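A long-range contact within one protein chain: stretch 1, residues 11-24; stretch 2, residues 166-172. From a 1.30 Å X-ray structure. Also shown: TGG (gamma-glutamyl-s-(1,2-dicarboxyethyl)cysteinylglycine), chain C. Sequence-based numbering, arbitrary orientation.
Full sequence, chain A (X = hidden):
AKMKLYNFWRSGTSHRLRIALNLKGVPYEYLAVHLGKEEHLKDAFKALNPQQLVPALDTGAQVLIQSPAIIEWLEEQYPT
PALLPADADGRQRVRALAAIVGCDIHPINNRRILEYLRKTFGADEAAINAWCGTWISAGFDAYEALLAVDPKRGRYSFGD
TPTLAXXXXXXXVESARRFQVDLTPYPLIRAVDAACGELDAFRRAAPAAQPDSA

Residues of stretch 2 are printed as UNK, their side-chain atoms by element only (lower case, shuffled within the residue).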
# COMPACT_ATOMS: atom_id res chain seq x y z
N SER A 11 12.74 -10.42 5.70
CA SER A 11 12.11 -9.34 4.97
C SER A 11 10.63 -9.62 4.88
O SER A 11 10.23 -10.66 4.33
CB SER A 11 12.70 -9.23 3.57
OG SER A 11 11.83 -8.53 2.70
N GLY A 12 9.82 -8.72 5.42
CA GLY A 12 8.37 -8.90 5.46
C GLY A 12 7.74 -9.00 4.08
O GLY A 12 6.89 -9.86 3.86
N THR A 13 8.13 -8.12 3.17
CA THR A 13 7.57 -8.15 1.82
C THR A 13 8.06 -9.36 1.04
O THR A 13 7.34 -9.88 0.20
CB THR A 13 7.88 -6.87 1.03
OG1 THR A 13 9.30 -6.64 1.09
CG2 THR A 13 7.14 -5.68 1.62
N SER A 14 9.29 -9.80 1.30
CA SER A 14 9.79 -11.03 0.69
C SER A 14 8.99 -12.23 1.18
O SER A 14 8.56 -13.06 0.39
CB SER A 14 11.26 -11.24 1.02
OG SER A 14 12.08 -10.22 0.46
N HIS A 15 8.82 -12.31 2.49
CA HIS A 15 8.05 -13.35 3.17
C HIS A 15 6.62 -13.40 2.60
O HIS A 15 6.12 -14.48 2.26
CB HIS A 15 8.09 -13.02 4.67
CG HIS A 15 7.46 -14.04 5.57
ND1 HIS A 15 7.39 -13.84 6.93
CD2 HIS A 15 6.86 -15.23 5.33
CE1 HIS A 15 6.78 -14.87 7.49
NE2 HIS A 15 6.45 -15.73 6.54
N ARG A 16 6.00 -12.23 2.49
CA ARG A 16 4.66 -12.07 1.92
C ARG A 16 4.55 -12.73 0.54
O ARG A 16 3.63 -13.51 0.27
CB ARG A 16 4.35 -10.57 1.85
CG ARG A 16 2.97 -10.16 1.35
CD ARG A 16 2.99 -8.69 0.97
NE ARG A 16 3.21 -7.84 2.13
CZ ARG A 16 3.40 -6.52 2.08
NH1 ARG A 16 3.46 -5.90 0.90
NH2 ARG A 16 3.56 -5.83 3.20
N LEU A 17 5.49 -12.40 -0.34
CA LEU A 17 5.48 -12.94 -1.69
C LEU A 17 5.82 -14.43 -1.71
O LEU A 17 5.23 -15.20 -2.48
CB LEU A 17 6.40 -12.13 -2.60
CG LEU A 17 6.52 -12.59 -4.05
CD1 LEU A 17 5.15 -12.77 -4.71
CD2 LEU A 17 7.35 -11.60 -4.84
N ARG A 18 6.76 -14.85 -0.86
CA ARG A 18 7.09 -16.28 -0.78
C ARG A 18 5.87 -17.11 -0.41
O ARG A 18 5.68 -18.20 -0.95
CB ARG A 18 8.24 -16.55 0.19
CG ARG A 18 9.60 -16.06 -0.29
CD ARG A 18 10.74 -16.52 0.61
NE ARG A 18 10.59 -16.19 2.03
CZ ARG A 18 11.27 -15.25 2.67
NH1 ARG A 18 12.15 -14.47 2.04
NH2 ARG A 18 11.06 -15.06 3.97
N ILE A 19 5.05 -16.61 0.51
CA ILE A 19 3.84 -17.34 0.90
C ILE A 19 2.93 -17.52 -0.32
O ILE A 19 2.45 -18.62 -0.58
CB ILE A 19 3.05 -16.66 2.04
CG1 ILE A 19 3.89 -16.59 3.32
CG2 ILE A 19 1.75 -17.41 2.31
CD1 ILE A 19 3.35 -15.60 4.36
N ALA A 20 2.70 -16.44 -1.06
CA ALA A 20 1.82 -16.49 -2.23
C ALA A 20 2.35 -17.45 -3.29
O ALA A 20 1.60 -18.27 -3.83
CB ALA A 20 1.63 -15.09 -2.81
N LEU A 21 3.65 -17.37 -3.58
CA LEU A 21 4.27 -18.29 -4.53
C LEU A 21 4.11 -19.74 -4.10
O LEU A 21 3.77 -20.60 -4.91
CB LEU A 21 5.76 -17.96 -4.73
CG LEU A 21 6.05 -16.69 -5.53
CD1 LEU A 21 7.46 -16.22 -5.24
CD2 LEU A 21 5.87 -16.93 -7.01
N ASN A 22 4.34 -20.01 -2.81
CA ASN A 22 4.23 -21.37 -2.30
C ASN A 22 2.80 -21.89 -2.33
O ASN A 22 2.57 -23.05 -2.66
CB ASN A 22 4.79 -21.48 -0.87
CG ASN A 22 6.28 -21.25 -0.81
OD1 ASN A 22 6.95 -21.12 -1.83
ND2 ASN A 22 6.80 -21.18 0.41
N LEU A 23 1.84 -21.03 -2.01
CA LEU A 23 0.44 -21.44 -2.07
C LEU A 23 0.04 -21.82 -3.49
O LEU A 23 -0.74 -22.76 -3.69
CB LEU A 23 -0.48 -20.34 -1.53
CG LEU A 23 -0.51 -20.19 -0.01
CD1 LEU A 23 -1.18 -18.88 0.38
CD2 LEU A 23 -1.23 -21.36 0.65
N LYS A 24 0.60 -21.12 -4.47
CA LYS A 24 0.32 -21.41 -5.88
C LYS A 24 1.13 -22.60 -6.41
O LYS A 24 0.86 -23.10 -7.50
CB LYS A 24 0.60 -20.18 -6.75
CG LYS A 24 -0.31 -18.98 -6.49
CD LYS A 24 -1.78 -19.31 -6.75
CE LYS A 24 -2.60 -18.03 -6.79
NZ LYS A 24 -4.04 -18.30 -7.10
N UNK A 166 -3.90 -13.20 4.34
CA UNK A 166 -3.03 -13.98 5.22
C UNK A 166 -1.57 -13.87 4.81
O UNK A 166 -0.67 -13.92 5.66
c UNK A 166 -4.89 -15.64 5.64
o UNK A 166 -5.28 -15.14 6.71
c UNK A 166 -3.45 -15.45 5.24
o UNK A 166 -5.63 -16.29 4.87
N UNK A 167 -1.33 -13.74 3.51
CA UNK A 167 0.03 -13.54 3.00
C UNK A 167 0.64 -12.26 3.55
O UNK A 167 1.84 -12.22 3.79
s UNK A 167 -0.47 -15.00 0.67
c UNK A 167 0.07 -13.49 1.48
N UNK A 168 -0.18 -11.23 3.75
CA UNK A 168 0.28 -9.98 4.35
C UNK A 168 0.34 -10.07 5.87
O UNK A 168 1.27 -9.54 6.49
c UNK A 168 -0.95 -8.54 0.18
c UNK A 168 -0.57 -8.30 2.57
o UNK A 168 -0.54 -6.69 -1.28
c UNK A 168 -0.97 -9.06 1.47
c UNK A 168 -0.54 -7.23 -0.02
c UNK A 168 -0.65 -8.83 3.98
c UNK A 168 -0.13 -6.46 1.05
c UNK A 168 -0.16 -6.98 2.33
N UNK A 169 -0.65 -10.70 6.50
CA UNK A 169 -0.74 -10.70 7.95
C UNK A 169 0.41 -11.46 8.62
O UNK A 169 1.00 -10.97 9.58
c UNK A 169 -3.49 -12.14 10.30
c UNK A 169 -2.09 -11.27 8.42
c UNK A 169 -2.27 -11.30 9.94
c UNK A 169 -2.38 -9.88 10.50
N UNK A 170 0.70 -12.65 8.12
CA UNK A 170 1.69 -13.51 8.78
C UNK A 170 3.07 -12.85 8.92
O UNK A 170 3.63 -12.82 10.01
c UNK A 170 0.45 -15.68 8.54
c UNK A 170 1.72 -14.93 8.14
c UNK A 170 2.94 -15.71 8.57
N UNK A 171 3.63 -12.29 7.83
CA UNK A 171 4.90 -11.58 7.99
C UNK A 171 4.81 -10.38 8.94
O UNK A 171 5.77 -10.07 9.64
c UNK A 171 4.50 -12.08 5.70
c UNK A 171 3.20 -12.30 6.42
c UNK A 171 5.24 -11.12 6.57
N UNK A 172 3.65 -9.72 8.98
CA UNK A 172 3.48 -8.58 9.87
C UNK A 172 3.49 -9.00 11.34
O UNK A 172 4.00 -8.26 12.20
c UNK A 172 2.13 -6.45 10.21
c UNK A 172 2.22 -7.80 9.51
n UNK A 172 4.22 -5.39 10.86
o UNK A 172 3.42 -5.04 8.78
c UNK A 172 3.31 -5.57 9.88
OC1 TGG C . 5.58 -4.39 -1.22
CO1 TGG C . 6.52 -3.93 -1.90
OT1 TGG C . 7.19 -4.60 -2.71
CA1 TGG C . 6.85 -2.47 -1.72
NN1 TGG C . 5.62 -1.70 -1.51
CB1 TGG C . 7.75 -2.26 -0.51
CG1 TGG C . 9.10 -2.93 -0.70
CD1 TGG C . 10.16 -2.53 0.32
OE1 TGG C . 9.68 -1.81 1.44
NN2 TGG C . 10.92 -3.67 0.71
CA2 TGG C . 11.74 -3.70 1.90
CO2 TGG C . 13.03 -3.03 1.45
OC2 TGG C . 13.76 -3.77 0.51
NN3 TGG C . 13.82 -2.46 2.50
CA3 TGG C . 15.17 -2.01 2.22
CO3 TGG C . 15.38 -0.66 2.84
OC3 TGG C . 14.45 -0.12 3.47
OT3 TGG C . 16.51 -0.15 2.69
CB2 TGG C . 11.77 -5.17 2.25
SG2 TGG C . 12.93 -5.64 3.48
CD2 TGG C . 12.45 -5.00 5.05
CE2 TGG C . 11.25 -5.76 5.57
OE2 TGG C . 11.37 -6.56 6.52
OF2 TGG C . 10.14 -5.56 5.02
CF2 TGG C . 13.69 -5.17 5.93
CH2 TGG C . 13.59 -4.52 7.28
OI2 TGG C . 12.70 -3.68 7.49
OJ2 TGG C . 14.41 -4.87 8.16
O HOH W 1 3.30 -8.32 5.00

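Position 166 carries two carbons, the second bearing two oxygens: a short carboxylate. Its side chain does not touch stretch 1, and both oxygens are hydrogen-bonded elsewhere in the structure. This is Asp-166.

Position 167 has one carbon and then one sulfur. The side chain sits among Arg-16, Ile-19, Ala-20 and Leu-23. One carbon ending in sulfur makes this Cys-167; its SG lies 3.7 Å from CG2 of Ile-19, 4.0 Å from CD1 of Leu-23 and 4.1 Å from CB of Ala-20.

Position 168 shows one carbon leading to a six-carbon ring that bears an oxygen. The ring lies against the side chain of Arg-16, t, t and then m at chi3, whose CD is 3.7 Å from the ring centroid and almost on its normal. A hydroxylated six-membered ring is Tyr-168. Its CD1 is 3.5 Å from NE of Arg-16, over one face of the guanidinium, so the flat aromatic surface covers both the aliphatic and the charged part of the arginine.

Position 169 has four carbons forked at the second, and its CA-to-CB bond points away from stretch 1, which it does not touch. The fork identifies Leu-169.

Position 170 has three carbons, branched at the first, that meet His-15 and Ile-19. The early branch means Val-170, with CB 4.2 Å from CD1 of Ile-19.

Position 171 closes three carbons into a ring on its own backbone N. That ring fills the hole among Gly-12, His-15, Arg-16 and Ile-19, and the closure can only be Pro-171. Its CG stands over the His-15 ring, 3.7 Å from the centroid, while CB is 3.4 Å from O of Gly-12. Its N has no bond to the preceding turn, and the helix kinks here.

Position 172 has three carbons, the third carrying an oxygen and a nitrogen: a long amide that does not touch stretch 1. It is Gln-172.

The contact works by packing at 138° between helix axes 8.2 Å apart. Two knobs one turn apart, Cys-167 and Pro-171, enter neighbouring holes, and the backbones come close at two places, CA of Gly-12 5.1 Å from CA of Pro-171 and CA of Arg-16 5.0 Å from CA of Cys-167. No direct hydrogen bond crosses. Instead, water 1 accepts from NE of Arg-16 (2.9 Å) and donates to O of Tyr-168 (2.8 Å), while O of Cys-167 meets only a CA-H contact, 3.4 Å from CA of Arg-16.

Stretch 2 (166-172) DCYLVPQ
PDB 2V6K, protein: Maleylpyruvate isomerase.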